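Local coordinates for protein cycloalternan-forming enzyme (Listeria monocytogenes serovar 1/2a, PDB 5F7U) that is a multidomain, carbohydrate-active enzyme of glycoside hydrolase family 31, built around a TIM barrel with flanking beta-rich domains, and binds glycans and magnesium ions at several sites, at residues A[184-195]-A[199-210]. The protein carries 1 engineered substitution. Numbering follows the deposited sequence.
Sequences AEKVTVTTEDLS and QKSPYRMEVHQA
Two consecutive antiparallel beta hairpins of the galactose mutarotase-like N-terminal domain share the strand 194-200, and residues 184-195 and 199-210 meet at both its ends. At one end Ser195 and His208 form a hydrogen-bonded pair: Ser195 N gives a nearly straight bond to His208 O (2.8 Å, 174°), and His208 N returns one to Ser195 O. Their CB atoms lie 4.0 Å apart on one face. The His208 imidazole donates in its ring plane from NE2 to Glu206 OE1 (2.8 Å), and ND1 is bonded to Gly212 O. Glu206 OE2 turns its anti lone pair to Arg204 NH1 in a salt bridge. Thr191 OG1 accepts from Asp193 N (an ST turn) and Leu194 N (an ST motif) and is also hydrogen-bonded to Leu156 O; Ala210 N reaches Asp193 O (3.1 Å) from above the carbonyl plane. Leu194 CD2 touches Val207 CG1 (4.1 Å). At the other end Lys186 and Gln199 form a non-hydrogen-bonded pair (CA to CA 4.5 Å), side chains on one face, with Lys186 NZ salt-bridged to Glu197. Lys200 N bonds to Glu185 O (2.9 Å), which a water accepting from Ser201 N also approaches within hydrogen-bonding distance. With CG anti to its carbonyl carbon (chi1 -68°), Lys200 runs extended alongside the 184-187 backbone, CD 3.7 Å from Ala184 O, and delivers NZ to Asp182 and Thr183. The Glu206 carboxylate, bonded to Arg204 and His208, is fixed in rotation; with an acceptor at each ring nitrogen the imidazole is probably doubly protonated, although Arg204 shares the carboxylate's charge.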
ATOM      1  N   ALA A 184      40.670 -11.767 -18.633  1.00 30.37           N
ATOM      2  CA  ALA A 184      40.623 -13.229 -18.701  1.00 30.85           C
ATOM      3  C   ALA A 184      39.690 -13.836 -17.659  1.00 30.29           C
ATOM      4  O   ALA A 184      38.967 -14.795 -17.951  1.00 30.25           O
ATOM      5  CB  ALA A 184      42.025 -13.816 -18.570  1.00 32.70           C
ATOM      6  N   GLU A 185      39.691 -13.256 -16.461  1.00 30.20           N
ATOM      7  CA  GLU A 185      39.000 -13.841 -15.314  1.00 30.03           C
ATOM      8  C   GLU A 185      37.689 -13.149 -14.953  1.00 27.45           C
ATOM      9  O   GLU A 185      36.881 -13.715 -14.223  1.00 26.35           O
ATOM     10  CB  GLU A 185      39.909 -13.858 -14.080  1.00 32.47           C
ATOM     11  CG  GLU A 185      41.287 -14.473 -14.305  1.00 36.36           C
ATOM     12  CD  GLU A 185      42.366 -13.445 -14.671  1.00 39.35           C
ATOM     13  OE1 GLU A 185      42.057 -12.387 -15.301  1.00 40.39           O
ATOM     14  OE2 GLU A 185      43.550 -13.700 -14.323  1.00 42.33           O
ATOM     15  N   LYS A 186      37.495 -11.925 -15.442  1.00 26.30           N
ATOM     16  CA  LYS A 186      36.438 -11.052 -14.922  1.00 24.90           C
ATOM     17  C   LYS A 186      36.010 -10.035 -15.972  1.00 23.51           C
ATOM     18  O   LYS A 186      36.818  -9.597 -16.774  1.00 24.25           O
ATOM     19  CB  LYS A 186      36.991 -10.320 -13.701  1.00 26.07           C
ATOM     20  CG  LYS A 186      35.975  -9.567 -12.872  1.00 26.75           C
ATOM     21  CD  LYS A 186      36.723  -8.739 -11.841  1.00 28.61           C
ATOM     22  CE  LYS A 186      35.739  -8.097 -10.887  1.00 28.78           C
ATOM     23  NZ  LYS A 186      36.463  -7.419  -9.782  1.00 30.43           N
ATOM     24  N   VAL A 187      34.731  -9.665 -15.965  1.00 21.85           N
ATOM     25  CA  VAL A 187      34.273  -8.521 -16.758  1.00 20.69           C
ATOM     26  C   VAL A 187      33.551  -7.569 -15.809  1.00 20.00           C
ATOM     27  O   VAL A 187      32.756  -8.016 -14.983  1.00 19.38           O
ATOM     28  CB  VAL A 187      33.416  -8.941 -17.993  1.00 20.36           C
ATOM     29  CG1 VAL A 187      32.251  -9.849 -17.603  1.00 19.84           C
ATOM     30  CG2 VAL A 187      32.934  -7.724 -18.775  1.00 20.22           C
ATOM     31  N   THR A 188      33.875  -6.279 -15.913  1.00 19.70           N
ATOM     32  CA  THR A 188      33.242  -5.251 -15.096  1.00 19.29           C
ATOM     33  C   THR A 188      32.525  -4.285 -16.012  1.00 18.72           C
ATOM     34  O   THR A 188      33.108  -3.791 -16.970  1.00 18.96           O
ATOM     35  CB  THR A 188      34.269  -4.523 -14.212  1.00 20.16           C
ATOM     36  OG1 THR A 188      34.943  -5.492 -13.401  1.00 20.72           O
ATOM     37  CG2 THR A 188      33.585  -3.468 -13.309  1.00 20.30           C
ATOM     38  N   VAL A 189      31.254  -4.037 -15.692  1.00 17.94           N
ATOM     39  CA  VAL A 189      30.398  -3.130 -16.456  1.00 17.94           C
ATOM     40  C   VAL A 189      30.043  -1.964 -15.550  1.00 18.25           C
ATOM     41  O   VAL A 189      29.490  -2.160 -14.468  1.00 18.37           O
ATOM     42  CB  VAL A 189      29.140  -3.846 -16.977  1.00 17.22           C
ATOM     43  CG1 VAL A 189      28.336  -2.938 -17.897  1.00 17.56           C
ATOM     44  CG2 VAL A 189      29.543  -5.115 -17.724  1.00 17.59           C
ATOM     45  N   THR A 190      30.362  -0.767 -16.015  1.00 18.33           N
ATOM     46  CA  THR A 190      30.294   0.429 -15.192  1.00 18.94           C
ATOM     47  C   THR A 190      29.410   1.501 -15.817  1.00 18.45           C
ATOM     48  O   THR A 190      29.511   1.783 -17.009  1.00 18.61           O
ATOM     49  CB  THR A 190      31.730   0.941 -14.963  1.00 20.20           C
ATOM     50  OG1 THR A 190      32.461  -0.093 -14.287  1.00 21.17           O
ATOM     51  CG2 THR A 190      31.757   2.231 -14.145  1.00 20.88           C
ATOM     52  N   THR A 191      28.561   2.114 -14.990  1.00 17.90           N
ATOM     53  CA  THR A 191      27.888   3.362 -15.361  1.00 18.15           C
ATOM     54  C   THR A 191      28.187   4.387 -14.263  1.00 19.00           C
ATOM     55  O   THR A 191      28.870   4.075 -13.278  1.00 19.16           O
ATOM     56  CB  THR A 191      26.350   3.200 -15.486  1.00 17.31           C
ATOM     57  OG1 THR A 191      25.798   2.947 -14.184  1.00 16.88           O
ATOM     58  CG2 THR A 191      25.964   2.080 -16.452  1.00 16.83           C
ATOM     59  N   GLU A 192      27.668   5.601 -14.410  1.00 20.28           N
ATOM     60  CA  GLU A 192      27.825   6.581 -13.336  1.00 21.99           C
ATOM     61  C   GLU A 192      27.148   6.157 -12.031  1.00 21.30           C
ATOM     62  O   GLU A 192      27.495   6.679 -10.975  1.00 20.99           O
ATOM     63  CB  GLU A 192      27.380   7.969 -13.764  1.00 24.97           C
ATOM     64  CG  GLU A 192      25.971   8.070 -14.325  1.00 27.34           C
ATOM     65  CD  GLU A 192      25.703   9.442 -14.940  1.00 30.50           C
ATOM     66  OE1 GLU A 192      24.757  10.112 -14.497  1.00 32.55           O
ATOM     67  OE2 GLU A 192      26.446   9.859 -15.858  1.00 33.18           O
ATOM     68  N   ASP A 193      26.234   5.182 -12.104  1.00 20.23           N
ATOM     69  CA  ASP A 193      25.503   4.728 -10.906  1.00 20.16           C
ATOM     70  C   ASP A 193      25.790   3.302 -10.414  1.00 19.48           C
ATOM     71  O   ASP A 193      25.552   2.986  -9.232  1.00 19.33           O
ATOM     72  CB  ASP A 193      24.008   4.897 -11.123  1.00 20.54           C
ATOM     73  CG  ASP A 193      23.610   6.348 -11.377  1.00 22.04           C
ATOM     74  OD1 ASP A 193      24.175   7.283 -10.751  1.00 23.17           O
ATOM     75  OD2 ASP A 193      22.702   6.541 -12.197  1.00 22.51           O
ATOM     76  N   LEU A 194      26.303   2.455 -11.304  1.00 18.63           N
ATOM     77  CA  LEU A 194      26.491   1.035 -11.003  1.00 18.45           C
ATOM     78  C   LEU A 194      27.858   0.500 -11.415  1.00 18.76           C
ATOM     79  O   LEU A 194      28.463   0.971 -12.385  1.00 19.03           O
ATOM     80  CB  LEU A 194      25.404   0.182 -11.677  1.00 17.69           C
ATOM     81  CG  LEU A 194      23.952   0.288 -11.189  1.00 17.69           C
ATOM     82  CD1 LEU A 194      23.005  -0.392 -12.169  1.00 16.92           C
ATOM     83  CD2 LEU A 194      23.788  -0.274  -9.769  1.00 18.02           C
ATOM     84  N   SER A 195      28.335  -0.480 -10.653  1.00 18.78           N
ATOM     85  CA  SER A 195      29.500  -1.250 -11.019  1.00 19.30           C
ATOM     86  C   SER A 195      29.110  -2.722 -10.937  1.00 19.10           C
ATOM     87  O   SER A 195      28.836  -3.239  -9.847  1.00 18.97           O
ATOM     88  CB  SER A 195      30.684  -0.917 -10.107  1.00 20.69           C
ATOM     89  OG  SER A 195      31.811  -1.712 -10.472  1.00 21.78           O
ATOM     90  N   GLN A 199      32.569 -12.361 -12.234  1.00 21.98           N
ATOM     91  CA  GLN A 199      33.623 -13.386 -12.362  1.00 23.48           C
ATOM     92  C   GLN A 199      33.214 -14.347 -13.473  1.00 22.42           C
ATOM     93  O   GLN A 199      32.021 -14.607 -13.652  1.00 21.29           O
ATOM     94  CB  GLN A 199      33.870 -14.124 -11.040  1.00 25.61           C
ATOM     95  CG  GLN A 199      34.514 -13.280  -9.929  1.00 28.86           C
ATOM     96  CD  GLN A 199      35.914 -12.708 -10.244  1.00 31.17           C
ATOM     97  OE1 GLN A 199      36.711 -13.290 -11.000  1.00 33.07           O
ATOM     98  NE2 GLN A 199      36.218 -11.555  -9.645  1.00 32.59           N
ATOM     99  N   LYS A 200      34.189 -14.830 -14.246  1.00 22.12           N
ATOM    100  CA  LYS A 200      33.880 -15.668 -15.397  1.00 22.21           C
ATOM    101  C   LYS A 200      33.906 -17.168 -15.131  1.00 22.77           C
ATOM    102  O   LYS A 200      33.209 -17.910 -15.799  1.00 22.91           O
ATOM    103  CB  LYS A 200      34.814 -15.354 -16.562  1.00 22.61           C
ATOM    104  CG  LYS A 200      34.589 -13.980 -17.165  1.00 22.19           C
ATOM    105  CD  LYS A 200      35.454 -13.847 -18.400  1.00 23.23           C
ATOM    106  CE  LYS A 200      35.226 -12.521 -19.088  1.00 23.14           C
ATOM    107  NZ  LYS A 200      36.103 -12.449 -20.296  1.00 24.02           N
ATOM    108  N   SER A 201      34.718 -17.617 -14.178  1.00 23.35           N
ATOM    109  CA  SER A 201      34.907 -19.044 -13.968  1.00 24.49           C
ATOM    110  C   SER A 201      35.058 -19.375 -12.478  1.00 24.84           C
ATOM    111  O   SER A 201      36.154 -19.248 -11.940  1.00 25.96           O
ATOM    112  CB  SER A 201      36.110 -19.541 -14.782  1.00 26.01           C
ATOM    113  OG  SER A 201      36.277 -20.944 -14.625  1.00 28.18           O
ATOM    114  N   PRO A 202      33.982 -19.797 -11.805  1.00 24.11           N
ATOM    115  CA  PRO A 202      32.632 -19.899 -12.378  1.00 22.98           C
ATOM    116  C   PRO A 202      31.941 -18.536 -12.476  1.00 21.80           C
ATOM    117  O   PRO A 202      32.349 -17.573 -11.787  1.00 21.89           O
ATOM    118  CB  PRO A 202      31.901 -20.802 -11.379  1.00 23.18           C
ATOM    119  CG  PRO A 202      32.601 -20.568 -10.092  1.00 23.89           C
ATOM    120  CD  PRO A 202      34.046 -20.379 -10.450  1.00 24.73           C
ATOM    121  N   TYR A 203      30.941 -18.447 -13.356  1.00 20.51           N
ATOM    122  CA  TYR A 203      30.138 -17.239 -13.503  1.00 19.21           C
ATOM    123  C   TYR A 203      29.557 -16.838 -12.144  1.00 18.87           C
ATOM    124  O   TYR A 203      28.979 -17.665 -11.464  1.00 18.74           O
ATOM    125  CB  TYR A 203      29.008 -17.433 -14.528  1.00 18.23           C
ATOM    126  CG  TYR A 203      27.891 -16.438 -14.326  1.00 17.23           C
ATOM    127  CD1 TYR A 203      28.043 -15.102 -14.732  1.00 17.08           C
ATOM    128  CD2 TYR A 203      26.707 -16.810 -13.664  1.00 16.96           C
ATOM    129  CE1 TYR A 203      27.028 -14.171 -14.503  1.00 16.62           C
ATOM    130  CE2 TYR A 203      25.682 -15.878 -13.434  1.00 16.24           C
ATOM    131  CZ  TYR A 203      25.859 -14.564 -13.850  1.00 16.19           C
ATOM    132  OH  TYR A 203      24.877 -13.629 -13.615  1.00 15.88           O
ATOM    133  N   ARG A 204      29.743 -15.577 -11.761  1.00 18.73           N
ATOM    134  CA  ARG A 204      29.108 -15.027 -10.557  1.00 18.85           C
ATOM    135  C   ARG A 204      29.063 -13.519 -10.661  1.00 18.46           C
ATOM    136  O   ARG A 204      30.106 -12.869 -10.879  1.00 18.89           O
ATOM    137  CB  ARG A 204      29.873 -15.448  -9.286  1.00 20.46           C
ATOM    138  CG  ARG A 204      29.170 -15.021  -8.013  1.00 21.98           C
ATOM    139  CD  ARG A 204      29.906 -15.507  -6.771  1.00 23.89           C
ATOM    140  NE  ARG A 204      29.261 -14.861  -5.627  1.00 25.74           N
ATOM    141  CZ  ARG A 204      29.711 -13.762  -5.030  1.00 26.84           C
ATOM    142  NH1 ARG A 204      30.870 -13.211  -5.404  1.00 27.57           N
ATOM    143  NH2 ARG A 204      29.014 -13.247  -4.020  1.00 27.62           N
ATOM    144  N   MET A 205      27.858 -12.967 -10.497  1.00 17.46           N
ATOM    145  CA  MET A 205      27.636 -11.524 -10.583  1.00 17.17           C
ATOM    146  C   MET A 205      27.532 -10.879  -9.200  1.00 17.25           C
ATOM    147  O   MET A 205      26.834 -11.397  -8.328  1.00 16.86           O
ATOM    148  CB  MET A 205      26.335 -11.246 -11.342  1.00 16.64           C
ATOM    149  CG  MET A 205      26.022  -9.766 -11.503  1.00 17.14           C
ATOM    150  SD  MET A 205      24.436  -9.457 -12.282  1.00 17.47           S
ATOM    151  CE  MET A 205      24.739 -10.023 -13.953  1.00 17.44           C
ATOM    152  N   GLU A 206      28.220  -9.754  -9.036  1.00 17.17           N
ATOM    153  CA  GLU A 206      27.989  -8.832  -7.922  1.00 17.74           C
ATOM    154  C   GLU A 206      27.527  -7.501  -8.470  1.00 17.26           C
ATOM    155  O   GLU A 206      28.144  -6.960  -9.395  1.00 17.54           O
ATOM    156  CB  GLU A 206      29.274  -8.585  -7.126  1.00 18.99           C
ATOM    157  CG  GLU A 206      29.855  -9.812  -6.448  1.00 20.63           C
ATOM    158  CD  GLU A 206      31.162  -9.551  -5.700  1.00 22.67           C
ATOM    159  OE1 GLU A 206      31.713  -8.427  -5.729  1.00 23.33           O
ATOM    160  OE2 GLU A 206      31.673 -10.514  -5.103  1.00 24.08           O
ATOM    161  N   VAL A 207      26.500  -6.937  -7.841  1.00 16.75           N
ATOM    162  CA  VAL A 207      25.999  -5.623  -8.233  1.00 16.77           C
ATOM    163  C   VAL A 207      26.446  -4.633  -7.155  1.00 17.25           C
ATOM    164  O   VAL A 207      26.108  -4.779  -5.994  1.00 17.10           O
ATOM    165  CB  VAL A 207      24.459  -5.638  -8.392  1.00 16.42           C
ATOM    166  CG1 VAL A 207      23.940  -4.256  -8.739  1.00 16.44           C
ATOM    167  CG2 VAL A 207      24.070  -6.619  -9.503  1.00 16.44           C
ATOM    168  N   HIS A 208      27.232  -3.645  -7.565  1.00 17.63           N
ATOM    169  CA  HIS A 208      27.725  -2.622  -6.673  1.00 18.89           C
ATOM    170  C   HIS A 208      27.200  -1.262  -7.138  1.00 19.20           C
ATOM    171  O   HIS A 208      26.876  -1.061  -8.325  1.00 18.54           O
ATOM    172  CB  HIS A 208      29.270  -2.564  -6.703  1.00 19.82           C
ATOM    173  CG  HIS A 208      29.953  -3.807  -6.216  1.00 20.51           C
ATOM    174  ND1 HIS A 208      30.599  -3.867  -5.002  1.00 21.91           N
ATOM    175  CD2 HIS A 208      30.119  -5.025  -6.786  1.00 20.57           C
ATOM    176  CE1 HIS A 208      31.124  -5.070  -4.834  1.00 22.19           C
ATOM    177  NE2 HIS A 208      30.851  -5.792  -5.903  1.00 21.34           N
ATOM    178  N   GLN A 209      27.114  -0.329  -6.200  1.00 20.59           N
ATOM    179  CA  GLN A 209      26.995   1.082  -6.550  1.00 22.11           C
ATOM    180  C   GLN A 209      28.308   1.491  -7.197  1.00 23.23           C
ATOM    181  O   GLN A 209      29.327   0.808  -7.041  1.00 23.37           O
ATOM    182  CB  GLN A 209      26.745   1.942  -5.316  1.00 23.62           C
ATOM    183  CG  GLN A 209      25.330   1.842  -4.782  1.00 24.15           C
ATOM    184  CD  GLN A 209      25.137   2.561  -3.455  1.00 25.51           C
ATOM    185  OE1 GLN A 209      26.095   2.968  -2.799  1.00 27.43           O
ATOM    186  NE2 GLN A 209      23.891   2.700  -3.046  1.00 26.03           N
ATOM    187  N   ALA A 210      28.286   2.609  -7.922  1.00 24.50           N
ATOM    188  CA  ALA A 210      29.491   3.090  -8.607  1.00 25.75           C
ATOM    189  C   ALA A 210      30.665   3.383  -7.668  1.00 27.34           C
ATOM    190  O   ALA A 210      31.816   3.281  -8.085  1.00 27.80           O
ATOM    191  CB  ALA A 210      29.163   4.296  -9.465  1.00 26.27           C
TER
HETATM  192  O   HOH W   1      36.881 -16.209 -12.804  1.00 27.61           O